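Local coordinates for protein MstE (Scytonema sp. PCC 10023, PDB 6SBF) that probably cyclises isoprenoid chains as a single-domain class II (type II) terpene cyclase in the making of merosterol-like natural products, at residues N102-D110 with I147-F158; R134-G145 with L186-Y196. The protein carries 1 engineered substitution. All coordinates share one frame; numbering follows the deposited sequence. Where two conformers were deposited one is given.

Contact 1: residues N102-D110 with I147-F158; sequences NYILCGDAD and IATFAEESIRAF. Engineered in segment 147-158: F158 (natural residue Tyr).
L105 covers one face of the F158 ring, its CD1 over the ring centre, while its CD2 comes within 3.4 Å of F158 CZ. F158 is an engineered replacement of the natural tyrosine. Its CG is anti to the backbone N (chi1 177°), which sends the ring across to I104 and L105. The F150 ring carries T149 CG2 on one face and I155 CD1 on the opposite face, both toward the rim. G107 O lies at its edge, 3.8 Å from F150 CD1. C106 SG meets the same ring obliquely, and its CB packs on S154 CB.

The single direct hydrogen bond between the segments runs from A109 N to T149 O (2.9 Å). It ties the start of helix 109-121 to the loop at T149. A water joins G107 O to A151 N. D108 is the N-cap of helix 109-121. Its OD1 accepts a weak bond from D110 N, and its OD2 pairs with T111. The sequence from D108 to T112 is Asp-Ala-Asp-Thr-Thr, which resembles the DxDD motif of class II terpene cyclases, the carrier of the proton-donating acid in relatives.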
loop_
_atom_site.group_PDB
_atom_site.type_symbol
_atom_site.label_atom_id
_atom_site.label_comp_id
_atom_site.label_asym_id
_atom_site.label_seq_id
_atom_site.Cartn_x
_atom_site.Cartn_y
_atom_site.Cartn_z
ATOM N N ASN A 102 -11.063 -1.400 -10.679
ATOM C CA ASN A 102 -12.251 -2.268 -10.700
ATOM C C ASN A 102 -12.515 -2.615 -12.176
ATOM O O ASN A 102 -11.732 -2.294 -13.077
ATOM C CB ASN A 102 -13.489 -1.646 -10.017
ATOM C CG ASN A 102 -13.968 -0.391 -10.709
ATOM O OD1 ASN A 102 -13.704 -0.239 -11.906
ATOM N ND2 ASN A 102 -14.701 0.426 -9.935
ATOM N N TYR A 103 -13.614 -3.347 -12.447
ATOM C CA TYR A 103 -13.856 -3.895 -13.790
ATOM C C TYR A 103 -13.845 -2.818 -14.869
ATOM O O TYR A 103 -13.373 -3.053 -15.981
ATOM C CB TYR A 103 -15.222 -4.598 -13.843
ATOM C CG TYR A 103 -15.489 -5.333 -15.124
ATOM C CD1 TYR A 103 -15.098 -6.646 -15.282
ATOM C CD2 TYR A 103 -16.119 -4.739 -16.182
ATOM C CE1 TYR A 103 -15.350 -7.354 -16.445
ATOM C CE2 TYR A 103 -16.364 -5.407 -17.377
ATOM C CZ TYR A 103 -15.942 -6.720 -17.514
ATOM O OH TYR A 103 -16.159 -7.354 -18.694
ATOM N N ILE A 104 -14.429 -1.655 -14.551
ATOM C CA ILE A 104 -14.707 -0.655 -15.615
ATOM C C ILE A 104 -13.463 0.205 -15.869
ATOM O O ILE A 104 -13.394 0.861 -16.900
ATOM C CB ILE A 104 -15.945 0.188 -15.302
ATOM C CG1 ILE A 104 -15.751 1.085 -14.076
ATOM C CG2 ILE A 104 -17.204 -0.674 -15.213
ATOM C CD1 ILE A 104 -16.847 2.088 -13.918
ATOM N N LEU A 105 -12.489 0.177 -14.978
ATOM C CA LEU A 105 -11.240 0.929 -15.213
ATOM C C LEU A 105 -10.296 0.192 -16.141
ATOM O O LEU A 105 -10.314 -1.081 -16.220
ATOM C CB LEU A 105 -10.502 1.191 -13.907
ATOM C CG LEU A 105 -10.544 2.633 -13.428
ATOM C CD1 LEU A 105 -9.824 3.555 -14.419
ATOM C CD2 LEU A 105 -11.966 3.100 -13.129
ATOM N N CYS A 106 -9.445 0.943 -16.817
ATOM C CA CYS A 106 -8.335 0.377 -17.582
ATOM C C CYS A 106 -7.335 -0.248 -16.607
ATOM O O CYS A 106 -7.378 -0.036 -15.399
ATOM C CB CYS A 106 -7.665 1.429 -18.443
ATOM S SG CYS A 106 -7.004 2.829 -17.502
ATOM N N GLY A 107 -6.450 -1.049 -17.174
ATOM C CA GLY A 107 -5.375 -1.612 -16.362
ATOM C C GLY A 107 -4.458 -0.560 -15.836
ATOM O O GLY A 107 -4.344 0.551 -16.409
ATOM N N ASP A 108 -3.784 -0.867 -14.743
ATOM C CA ASP A 108 -2.728 0.023 -14.216
ATOM C C ASP A 108 -1.646 -0.816 -13.560
ATOM O O ASP A 108 -1.852 -1.968 -13.112
ATOM C CB ASP A 108 -3.317 1.067 -13.259
ATOM C CG ASP A 108 -3.595 0.493 -11.892
ATOM O OD1 ASP A 108 -2.690 0.454 -11.021
ATOM O OD2 ASP A 108 -4.780 0.081 -11.645
ATOM N N ALA A 109 -0.468 -0.251 -13.508
ATOM C CA ALA A 109 0.737 -0.939 -13.026
ATOM C C ALA A 109 0.633 -1.240 -11.544
ATOM O O ALA A 109 1.234 -2.227 -11.104
ATOM C CB ALA A 109 1.978 -0.137 -13.303
ATOM N N ASP A 110 0.019 -0.378 -10.759
ATOM C CA ASP A 110 0.013 -0.588 -9.294
ATOM C C ASP A 110 -0.840 -1.799 -8.973
ATOM O O ASP A 110 -0.409 -2.701 -8.238
ATOM C CB ASP A 110 -0.445 0.661 -8.559
ATOM C CG ASP A 110 -0.218 0.540 -7.057
ATOM O OD1 ASP A 110 0.896 0.202 -6.660
ATOM O OD2 ASP A 110 -1.130 0.809 -6.313
ATOM N N ILE A 147 8.450 3.333 -12.843
ATOM C CA ILE A 147 7.260 2.816 -13.501
ATOM C C ILE A 147 6.108 3.802 -13.356
ATOM O O ILE A 147 5.918 4.398 -12.270
ATOM C CB ILE A 147 6.951 1.409 -12.999
ATOM C CG1 ILE A 147 6.092 0.666 -13.994
ATOM C CG2 ILE A 147 6.363 1.488 -11.676
ATOM C CD1 ILE A 147 6.249 -0.821 -13.880
ATOM N N ALA A 148 5.380 3.966 -14.447
ATOM C CA ALA A 148 4.182 4.828 -14.513
ATOM C C ALA A 148 2.925 3.999 -14.186
ATOM O O ALA A 148 2.811 2.859 -14.603
ATOM C CB ALA A 148 4.039 5.491 -15.842
ATOM N N THR A 149 1.952 4.617 -13.547
ATOM C CA THR A 149 0.691 3.941 -13.191
ATOM C C THR A 149 -0.090 3.608 -14.459
ATOM O O THR A 149 -0.572 2.462 -14.626
ATOM C CB THR A 149 -0.163 4.807 -12.269
ATOM O OG1 THR A 149 0.517 5.014 -11.032
ATOM C CG2 THR A 149 -1.492 4.166 -11.945
ATOM N N PHE A 150 -0.304 4.585 -15.318
ATOM C CA PHE A 150 -1.205 4.462 -16.470
ATOM C C PHE A 150 -0.479 4.755 -17.766
ATOM O O PHE A 150 0.418 5.604 -17.822
ATOM C CB PHE A 150 -2.296 5.518 -16.391
ATOM C CG PHE A 150 -3.306 5.312 -15.303
ATOM C CD1 PHE A 150 -4.138 4.203 -15.299
ATOM C CD2 PHE A 150 -3.427 6.227 -14.273
ATOM C CE1 PHE A 150 -5.073 4.037 -14.305
ATOM C CE2 PHE A 150 -4.346 6.034 -13.259
ATOM C CZ PHE A 150 -5.194 4.955 -13.294
ATOM N N ALA A 151 -0.915 4.113 -18.835
ATOM C CA ALA A 151 -0.649 4.502 -20.222
ATOM C C ALA A 151 -1.674 5.571 -20.609
ATOM O O ALA A 151 -2.896 5.393 -20.333
ATOM C CB ALA A 151 -0.767 3.305 -21.116
ATOM N N GLU A 152 -1.184 6.606 -21.260
ATOM C CA GLU A 152 -1.991 7.808 -21.518
ATOM C C GLU A 152 -3.290 7.475 -22.261
ATOM O O GLU A 152 -4.359 8.011 -21.875
ATOM C CB GLU A 152 -1.147 8.804 -22.312
ATOM C CG GLU A 152 -1.855 10.120 -22.532
ATOM C CD GLU A 152 -1.020 11.291 -23.009
ATOM O OE1 GLU A 152 -1.592 12.364 -23.273
ATOM O OE2 GLU A 152 0.195 11.135 -23.076
ATOM N N GLU A 153 -3.213 6.708 -23.332
ATOM C CA GLU A 153 -4.400 6.532 -24.206
ATOM C C GLU A 153 -5.407 5.687 -23.421
ATOM O O GLU A 153 -6.615 5.985 -23.520
ATOM C CB GLU A 153 -3.966 5.989 -25.571
ATOM C CG GLU A 153 -3.202 7.044 -26.396
ATOM C CD GLU A 153 -3.778 8.467 -26.514
ATOM O OE1 GLU A 153 -3.001 9.433 -26.344
ATOM O OE2 GLU A 153 -4.992 8.625 -26.802
ATOM N N SER A 154 -4.944 4.789 -22.550
ATOM C CA SER A 154 -5.839 3.926 -21.747
ATOM C C SER A 154 -6.698 4.778 -20.820
ATOM O O SER A 154 -7.934 4.542 -20.745
ATOM C CB SER A 154 -5.087 2.892 -20.999
ATOM O OG SER A 154 -4.401 2.093 -21.907
ATOM N N ILE A 155 -6.074 5.655 -20.063
ATOM C CA ILE A 155 -6.784 6.441 -19.015
ATOM C C ILE A 155 -7.558 7.578 -19.695
ATOM O O ILE A 155 -8.647 7.886 -19.241
ATOM C CB ILE A 155 -5.815 6.877 -17.891
ATOM C CG1 ILE A 155 -6.598 7.532 -16.733
ATOM C CG2 ILE A 155 -4.656 7.782 -18.364
ATOM C CD1 ILE A 155 -7.620 6.650 -16.082
ATOM N N ARG A 156 -7.054 8.152 -20.773
ATOM C CA ARG A 156 -7.879 9.071 -21.587
ATOM C C ARG A 156 -9.164 8.390 -22.103
ATOM O O ARG A 156 -10.222 9.081 -22.143
ATOM C CB ARG A 156 -7.068 9.628 -22.756
ATOM C CG ARG A 156 -6.186 10.803 -22.360
ATOM C CD ARG A 156 -5.565 11.452 -23.596
ATOM N NE ARG A 156 -4.514 12.423 -23.315
ATOM C CZ ARG A 156 -4.714 13.642 -22.837
ATOM N NH1 ARG A 156 -3.688 14.457 -22.635
ATOM N NH2 ARG A 156 -5.941 14.034 -22.538
ATOM N N ALA A 157 -9.074 7.141 -22.608
ATOM C CA ALA A 157 -10.234 6.441 -23.229
ATOM C C ALA A 157 -11.284 6.235 -22.139
ATOM O O ALA A 157 -12.435 6.343 -22.396
ATOM C CB ALA A 157 -9.841 5.120 -23.865
ATOM N N PHE A 158 -10.845 5.954 -20.918
ATOM C CA PHE A 158 -11.758 5.765 -19.770
ATOM C C PHE A 158 -12.433 7.099 -19.409
ATOM O O PHE A 158 -13.670 7.055 -19.170
ATOM C CB PHE A 158 -11.016 5.198 -18.559
ATOM C CG PHE A 158 -11.962 5.084 -17.400
ATOM C CD1 PHE A 158 -12.870 4.042 -17.343
ATOM C CD2 PHE A 158 -11.990 6.041 -16.409
ATOM C CE1 PHE A 158 -13.799 3.971 -16.315
ATOM C CE2 PHE A 158 -12.903 5.965 -15.367
ATOM C CZ PHE A 158 -13.822 4.939 -15.330
HETATM O O HOH W 1 -2.674 1.765 -18.187
#

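Contact 2: residues R134-G145 with L186-Y196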
loop_
_atom_site.group_PDB
_atom_site.type_symbol
_atom_site.label_atom_id
_atom_site.label_comp_id
_atom_site.label_asym_id
_atom_site.label_seq_id
_atom_site.Cartn_x
_atom_site.Cartn_y
_atom_site.Cartn_z
ATOM N N ARG A 134 2.965 -9.666 -15.938
ATOM C CA ARG A 134 4.337 -9.149 -15.721
ATOM C C ARG A 134 4.847 -8.502 -16.994
ATOM O O ARG A 134 5.562 -7.459 -16.913
ATOM C CB ARG A 134 5.319 -10.248 -15.325
ATOM C CG ARG A 134 5.684 -10.307 -13.878
ATOM C CD ARG A 134 6.849 -11.203 -13.552
ATOM N NE ARG A 134 6.823 -12.492 -14.103
ATOM C CZ ARG A 134 6.077 -13.476 -13.632
ATOM N NH1 ARG A 134 6.141 -14.562 -14.331
ATOM N NH2 ARG A 134 5.439 -13.419 -12.451
ATOM N N ALA A 135 4.583 -9.117 -18.129
ATOM C CA ALA A 135 4.973 -8.533 -19.431
ATOM C C ALA A 135 4.328 -7.148 -19.610
ATOM O O ALA A 135 5.019 -6.208 -19.995
ATOM C CB ALA A 135 4.618 -9.504 -20.528
ATOM N N ALA A 136 3.059 -7.036 -19.260
ATOM C CA ALA A 136 2.335 -5.785 -19.376
ATOM C C ALA A 136 2.986 -4.749 -18.462
ATOM O O ALA A 136 3.051 -3.567 -18.856
ATOM C CB ALA A 136 0.883 -5.952 -19.043
ATOM N N LEU A 137 3.426 -5.122 -17.281
ATOM C CA LEU A 137 4.111 -4.149 -16.391
ATOM C C LEU A 137 5.311 -3.555 -17.080
ATOM O O LEU A 137 5.565 -2.340 -16.869
ATOM C CB LEU A 137 4.650 -4.786 -15.140
ATOM C CG LEU A 137 3.696 -4.907 -14.025
ATOM C CD1 LEU A 137 4.360 -5.584 -12.825
ATOM C CD2 LEU A 137 3.136 -3.566 -13.594
ATOM N N ALA A 138 6.011 -4.317 -17.884
ATOM C CA ALA A 138 7.232 -3.822 -18.525
ATOM C C ALA A 138 6.887 -2.637 -19.422
ATOM O O ALA A 138 7.733 -1.729 -19.571
ATOM C CB ALA A 138 7.917 -4.935 -19.251
ATOM N N THR A 139 5.676 -2.597 -19.964
ATOM C CA THR A 139 5.242 -1.506 -20.860
ATOM C C THR A 139 5.208 -0.148 -20.131
ATOM O O THR A 139 5.296 0.876 -20.810
ATOM C CB THR A 139 3.883 -1.848 -21.476
ATOM O OG1 THR A 139 3.986 -3.161 -22.040
ATOM C CG2 THR A 139 3.488 -0.842 -22.528
ATOM N N HIS A 140 5.066 -0.160 -18.810
ATOM C CA HIS A 140 4.949 1.031 -17.972
ATOM C C HIS A 140 6.308 1.564 -17.500
ATOM O O HIS A 140 6.310 2.640 -16.865
ATOM C CB HIS A 140 4.046 0.706 -16.796
ATOM C CG HIS A 140 2.637 0.458 -17.164
ATOM N ND1 HIS A 140 1.774 1.458 -17.575
ATOM C CD2 HIS A 140 1.915 -0.649 -17.142
ATOM C CE1 HIS A 140 0.577 0.919 -17.788
ATOM N NE2 HIS A 140 0.642 -0.343 -17.534
ATOM N N LEU A 141 7.402 0.869 -17.794
ATOM C CA LEU A 141 8.721 1.368 -17.430
ATOM C C LEU A 141 9.044 2.622 -18.236
ATOM O O LEU A 141 8.856 2.614 -19.442
ATOM C CB LEU A 141 9.753 0.286 -17.687
ATOM C CG LEU A 141 9.690 -0.912 -16.762
ATOM C CD1 LEU A 141 10.541 -2.037 -17.326
ATOM C CD2 LEU A 141 10.102 -0.532 -15.351
ATOM N N GLN A 142 9.579 3.641 -17.550
ATOM C CA GLN A 142 9.868 4.958 -18.158
ATOM C C GLN A 142 11.360 5.110 -18.425
ATOM O O GLN A 142 12.187 4.530 -17.727
ATOM C CB GLN A 142 9.334 6.023 -17.208
ATOM C CG GLN A 142 7.823 6.001 -17.052
ATOM C CD GLN A 142 7.102 6.032 -18.383
ATOM O OE1 GLN A 142 7.236 7.023 -19.126
ATOM N NE2 GLN A 142 6.293 5.005 -18.692
ATOM N N PRO A 143 11.717 5.999 -19.375
ATOM C CA PRO A 143 13.116 6.413 -19.592
ATOM C C PRO A 143 13.927 6.818 -18.346
ATOM O O PRO A 143 15.089 6.489 -18.287
ATOM C CB PRO A 143 12.936 7.634 -20.515
ATOM C CG PRO A 143 11.713 7.301 -21.315
ATOM C CD PRO A 143 10.795 6.651 -20.316
ATOM N N ASN A 144 13.284 7.343 -17.286
ATOM C CA ASN A 144 14.021 7.753 -16.035
ATOM C C ASN A 144 14.177 6.613 -15.033
ATOM O O ASN A 144 14.808 6.835 -13.949
ATOM C CB ASN A 144 13.322 8.814 -15.174
ATOM C CG ASN A 144 11.993 8.403 -14.560
ATOM O OD1 ASN A 144 11.576 7.221 -14.438
ATOM N ND2 ASN A 144 11.327 9.445 -14.124
ATOM N N GLY A 145 13.763 5.440 -15.418
ATOM C CA GLY A 145 14.032 4.176 -14.701
ATOM C C GLY A 145 12.975 3.711 -13.718
ATOM O O GLY A 145 13.253 2.612 -13.075
ATOM N N LEU A 186 8.518 -7.178 -6.391
ATOM C CA LEU A 186 8.591 -8.321 -7.305
ATOM C C LEU A 186 10.050 -8.525 -7.650
ATOM O O LEU A 186 10.705 -7.636 -8.185
ATOM C CB LEU A 186 7.787 -8.036 -8.574
ATOM C CG LEU A 186 6.307 -7.769 -8.340
ATOM C CD1 LEU A 186 5.646 -7.425 -9.670
ATOM C CD2 LEU A 186 5.567 -8.942 -7.681
ATOM N N PRO A 187 10.621 -9.723 -7.414
ATOM C CA PRO A 187 12.055 -9.907 -7.653
ATOM C C PRO A 187 12.422 -9.697 -9.121
ATOM O O PRO A 187 13.517 -9.335 -9.426
ATOM C CB PRO A 187 12.295 -11.391 -7.324
ATOM C CG PRO A 187 11.129 -11.819 -6.513
ATOM C CD PRO A 187 10.003 -10.863 -6.718
ATOM N N GLU A 188 11.465 -9.883 -10.029
ATOM C CA GLU A 188 11.715 -9.735 -11.482
ATOM C C GLU A 188 11.991 -8.261 -11.845
ATOM O O GLU A 188 12.656 -8.026 -12.871
ATOM C CB GLU A 188 10.523 -10.292 -12.287
ATOM C CG GLU A 188 10.217 -11.753 -12.074
ATOM C CD GLU A 188 9.291 -12.124 -10.917
ATOM O OE1 GLU A 188 8.913 -11.191 -10.090
ATOM O OE2 GLU A 188 9.033 -13.367 -10.824
ATOM N N PHE A 189 11.488 -7.317 -11.046
ATOM C CA PHE A 189 11.581 -5.860 -11.349
ATOM C C PHE A 189 12.547 -5.146 -10.390
ATOM O O PHE A 189 12.889 -4.021 -10.670
ATOM C CB PHE A 189 10.192 -5.207 -11.295
ATOM C CG PHE A 189 9.377 -5.545 -12.496
ATOM C CD1 PHE A 189 8.566 -6.661 -12.521
ATOM C CD2 PHE A 189 9.423 -4.740 -13.600
ATOM C CE1 PHE A 189 7.853 -6.941 -13.667
ATOM C CE2 PHE A 189 8.703 -5.046 -14.735
ATOM C CZ PHE A 189 7.953 -6.171 -14.778
ATOM N N ARG A 190 12.956 -5.771 -9.315
ATOM C CA ARG A 190 13.654 -5.085 -8.220
ATOM C C ARG A 190 14.943 -4.468 -8.770
ATOM O O ARG A 190 15.234 -3.248 -8.545
ATOM C CB ARG A 190 13.932 -6.068 -7.077
ATOM C CG ARG A 190 14.560 -5.372 -5.891
ATOM C CD ARG A 190 15.091 -6.332 -4.896
ATOM N NE ARG A 190 14.218 -7.374 -4.492
ATOM C CZ ARG A 190 14.474 -8.670 -4.631
ATOM N NH1 ARG A 190 15.577 -9.124 -5.224
ATOM N NH2 ARG A 190 13.588 -9.509 -4.189
ATOM N N SER A 191 15.773 -5.212 -9.476
ATOM C CA SER A 191 17.047 -4.692 -10.037
ATOM C C SER A 191 16.813 -3.570 -11.057
ATOM O O SER A 191 17.554 -2.585 -11.024
ATOM C CB SER A 191 17.861 -5.808 -10.668
ATOM O OG SER A 191 19.033 -5.251 -11.255
ATOM N N ARG A 192 15.819 -3.689 -11.915
ATOM C CA ARG A 192 15.561 -2.697 -12.971
ATOM C C ARG A 192 15.127 -1.370 -12.319
ATOM O O ARG A 192 15.491 -0.313 -12.866
ATOM C CB ARG A 192 14.459 -3.182 -13.921
ATOM C CG ARG A 192 14.133 -2.233 -15.071
ATOM C CD ARG A 192 15.236 -1.786 -16.034
ATOM N NE ARG A 192 15.916 -2.864 -16.759
ATOM C CZ ARG A 192 15.706 -3.212 -18.046
ATOM N NH1 ARG A 192 16.373 -4.222 -18.585
ATOM N NH2 ARG A 192 14.820 -2.557 -18.780
ATOM N N LEU A 193 14.400 -1.380 -11.201
ATOM C CA LEU A 193 13.899 -0.146 -10.542
ATOM C C LEU A 193 14.898 0.427 -9.520
ATOM O O LEU A 193 14.682 1.504 -8.997
ATOM C CB LEU A 193 12.569 -0.462 -9.894
ATOM C CG LEU A 193 11.462 -0.752 -10.895
ATOM C CD1 LEU A 193 10.261 -1.303 -10.157
ATOM C CD2 LEU A 193 11.030 0.507 -11.624
ATOM N N HIS A 194 15.980 -0.288 -9.208
ATOM C CA HIS A 194 16.890 0.072 -8.108
ATOM C C HIS A 194 17.415 1.534 -8.222
ATOM O O HIS A 194 17.406 2.251 -7.230
ATOM C CB HIS A 194 18.042 -0.955 -8.072
ATOM C CG HIS A 194 19.151 -0.549 -7.168
ATOM N ND1 HIS A 194 20.157 0.298 -7.593
ATOM C CD2 HIS A 194 19.366 -0.809 -5.844
ATOM C CE1 HIS A 194 20.994 0.497 -6.587
ATOM N NE2 HIS A 194 20.512 -0.156 -5.479
ATOM N N ASP A 195 17.984 1.888 -9.346
ATOM C CA ASP A 195 18.670 3.186 -9.467
ATOM C C ASP A 195 17.634 4.288 -9.284
ATOM O O ASP A 195 17.938 5.305 -8.636
ATOM C CB ASP A 195 19.457 3.267 -10.756
ATOM C CG ASP A 195 20.695 2.386 -10.809
ATOM O OD1 ASP A 195 20.980 1.663 -9.834
ATOM O OD2 ASP A 195 21.357 2.455 -11.833
ATOM N N TYR A 196 16.458 4.152 -9.891
ATOM C CA TYR A 196 15.372 5.155 -9.745
ATOM C C TYR A 196 15.016 5.289 -8.270
ATOM O O TYR A 196 14.891 6.423 -7.732
ATOM C CB TYR A 196 14.156 4.730 -10.564
ATOM C CG TYR A 196 12.956 5.590 -10.309
ATOM C CD1 TYR A 196 12.750 6.775 -10.994
ATOM C CD2 TYR A 196 12.044 5.221 -9.342
ATOM C CE1 TYR A 196 11.646 7.569 -10.733
ATOM C CE2 TYR A 196 10.948 6.021 -9.088
ATOM C CZ TYR A 196 10.758 7.220 -9.754
ATOM O OH TYR A 196 9.654 7.985 -9.464
HETATM O O HOH W 2 6.119 -11.392 -10.379
HETATM O O HOH W 3 15.991 2.379 -12.198
#
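L186 meets L137 at about a right angle, with L186 CD1 3.9 Å from L137 CD1. Next comes E188, whose chain bends at chi2 (87°) and brings its carboxylate across the R134 chain. R134 CD rests 3.7 Å from E188 CD. The guanidinium and carboxylate planes are only 11° apart, and E188 OE2 sits over one guanidinium face. The salt bridge from R134 NH2 to E188 OE2 is long, at 3.9 Å. With OE2 out of the guanidinium plane no N-H points at it, so the bridge rests on charge alone. A water links R134 NH2 to E188 OE1, and R134 NH2 also bonds to S125 O. Were R134 cut back to an alanine, E188 would probably lose its charged mate and the F189 ring the CG packed beside its CE1.

F189 is the most covered residue of the contact. Its ring presents an edge to R134 O, 3.5 Å from F189 CZ, and meets L137 CB obliquely. L141 CD1 also lies at the ring edge. R192 lays its CG by L141 CD1. L193 CD2 packs on L141 CD2 (4.0 Å) and on G145 O (3.4 Å). Y196 comes last, its CB 3.4 Å from G145 O and its ring edge by N144 O. A water accepts from Y196 N and lies between G145 O and R192 O. Y196 OH is held by T177.

Helix 134-138 and helix 187-196 run nearly parallel (13°), with axes 11.6 Å apart at closest approach. V183 of helix 177-183 touches L137, F189 and L193, and L116 of helix 109-121 touches R134 and L137.

How the contacts relate
The centres of contacts 1 and 2 lie about 17 Å apart. Their segments alternate in sequence: 102-110, 134-145, 147-158, 186-196. Helices 109-121, 128-138 and 152-158 follow one another, and the contacts interlock along the chain of this alpha6-alpha6 barrel protein. They also touch. A148 N and H140 O are 2.9 Å apart, probably a hydrogen bond. I147 packs on H140 and L137, and A109 O lies close to L137 CD2. Contact 1 joins the loop leading into helix 109-121 to helix 152-158 and the loop before it. Contact 2 joins helix 128-138 and the turns after it to helix 187-200. The start of helix 109-121, with its DxDD-like sequence, probably borders the active site.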